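Local coordinates for putative alpha-L-fucosidase (Bacteroides thetaiotaomicron VPI-5482, PDB 3GZA), which probably hydrolyses alpha-L-fucosidic bonds, releasing fucose from glycans, as a glycoside hydrolase family 29 enzyme, at the interface of chains A and B. Residues are numbered along the deposited sequence; one frame, centred on the assembly and turned at random. Chains: chain A/B, putative alpha-L-fucosidase.

The interface of chains A and B. Residues chain A 47, 135-138, 154; chain B 136-137, 154, 157.
The backbone carbonyl oxygen B:Leu136 O is gripped end-on by the guanidinium of A:Arg154, whose two terminal nitrogens both donate to it. The bond from A:Arg154 NH2 is the shorter, 2.8 Å to B:Leu136 O, with its donor tilted modestly from the carbonyl plane. A:Arg154 NH1 lies 3.1 Å from B:Leu136 O on the same face but well above that plane, and its bond is more bent, 137° at the hydrogen. A:Arg154 NH2 also donates almost straight to A:Leu137 O of its own chain, at 2.9 Å. Both oxygens lie in the guanidinium plane, which fixes the group's rotation and ties the two loops together. The reach comes from an extended chain, CG anti to the backbone N (chi1 -173°). An alanine here would probably leave B:Leu136 O without these donors and the A:Leu137 carbonyl less firmly held. The interface of the deposited pair, which may or may not be the biological dimer, is two-fold symmetric as a whole, but B:Arg154 takes a different shape: its chain bends at chi3 (-47°), and A:Gly138 CA sits over one guanidinium face toward the rim, 3.6 Å from B:Arg154 NE. Apolar contacts lie alongside. A:Pro47 CB lies over the five-membered ring of B:Trp157, 3.6 Å from its centroid, while A:Leu136 CD1 meets the six-membered ring at B:Trp157 CH2, 3.4 Å away. The CG of A:Leu136 rests against B:Leu137 CD2 at 3.9 Å. In the fold, A:Pro47 and the chain A loop 135-138 lie against helix 149-171 of chain B, while A:Arg154 reaches from helix 148-171 of chain A to the B:Leu136–B:Leu137 loop.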
# COMPACT_ATOMS: atom_id res chain seq x y z
N PRO A 47 7.63 9.27 -0.88
CA PRO A 47 6.49 8.60 -1.45
C PRO A 47 5.60 9.59 -2.24
O PRO A 47 5.50 10.78 -1.92
CB PRO A 47 5.76 8.06 -0.21
CG PRO A 47 6.79 7.95 0.83
CD PRO A 47 7.71 9.11 0.58
N SER A 135 9.57 3.45 -2.26
CA SER A 135 9.38 4.61 -1.41
C SER A 135 8.19 4.47 -0.48
O SER A 135 8.25 4.85 0.68
CB SER A 135 9.26 5.88 -2.22
OG SER A 135 8.14 5.87 -3.06
N LEU A 136 7.12 3.87 -0.97
CA LEU A 136 5.92 3.74 -0.13
C LEU A 136 6.20 2.88 1.09
O LEU A 136 5.79 3.23 2.20
CB LEU A 136 4.76 3.08 -0.91
CG LEU A 136 3.48 2.97 -0.09
CD1 LEU A 136 2.83 4.35 0.21
CD2 LEU A 136 2.57 1.96 -0.85
N LEU A 137 6.82 1.71 0.86
CA LEU A 137 7.03 0.70 1.87
C LEU A 137 8.29 0.82 2.69
O LEU A 137 8.50 0.05 3.59
CB LEU A 137 6.95 -0.70 1.27
CG LEU A 137 5.62 -1.04 0.59
CD1 LEU A 137 5.69 -2.47 0.12
CD2 LEU A 137 4.40 -0.84 1.54
N GLY A 138 9.11 1.82 2.40
CA GLY A 138 10.27 2.02 3.22
C GLY A 138 11.42 1.07 2.92
O GLY A 138 12.11 0.65 3.85
N ARG A 154 10.06 -7.55 9.07
CA ARG A 154 9.62 -6.80 7.91
C ARG A 154 10.43 -7.20 6.67
O ARG A 154 9.88 -7.33 5.57
CB ARG A 154 9.67 -5.29 8.20
CG ARG A 154 9.08 -4.52 7.08
CD ARG A 154 8.90 -3.03 7.46
NE ARG A 154 8.29 -2.23 6.42
CZ ARG A 154 6.98 -2.15 6.18
NH1 ARG A 154 6.11 -2.84 6.91
NH2 ARG A 154 6.56 -1.37 5.21
N LEU B 136 1.18 -2.31 7.48
CA LEU B 136 1.64 -2.32 6.08
C LEU B 136 2.80 -1.37 5.87
O LEU B 136 3.80 -1.65 5.23
CB LEU B 136 0.51 -1.96 5.12
CG LEU B 136 0.88 -1.79 3.62
CD1 LEU B 136 1.35 -3.14 3.07
CD2 LEU B 136 -0.27 -1.21 2.85
N LEU B 137 2.63 -0.18 6.44
CA LEU B 137 3.57 0.91 6.27
C LEU B 137 4.65 1.03 7.34
O LEU B 137 5.54 1.88 7.24
CB LEU B 137 2.82 2.25 6.18
CG LEU B 137 1.83 2.41 5.03
CD1 LEU B 137 1.04 3.75 5.05
CD2 LEU B 137 2.55 2.19 3.65
N ARG B 154 8.79 9.69 5.05
CA ARG B 154 7.69 8.77 5.18
C ARG B 154 6.77 9.14 6.37
O ARG B 154 5.56 8.98 6.27
CB ARG B 154 8.19 7.31 5.34
CG ARG B 154 8.90 6.74 4.10
CD ARG B 154 8.81 5.21 4.08
NE ARG B 154 9.16 4.64 5.40
CZ ARG B 154 10.39 4.61 5.94
NH1 ARG B 154 11.48 5.08 5.34
NH2 ARG B 154 10.54 4.08 7.12
N TRP B 157 4.78 12.15 5.26
CA TRP B 157 3.84 11.69 4.28
C TRP B 157 2.68 10.96 4.97
O TRP B 157 1.50 11.16 4.60
CB TRP B 157 4.56 10.81 3.25
CG TRP B 157 3.69 10.19 2.22
CD1 TRP B 157 3.46 10.67 0.97
CD2 TRP B 157 2.94 8.99 2.35
NE1 TRP B 157 2.60 9.83 0.32
CE2 TRP B 157 2.26 8.80 1.14
CE3 TRP B 157 2.75 8.06 3.39
CZ2 TRP B 157 1.41 7.72 0.91
CZ3 TRP B 157 1.90 7.00 3.15
CH2 TRP B 157 1.25 6.84 1.92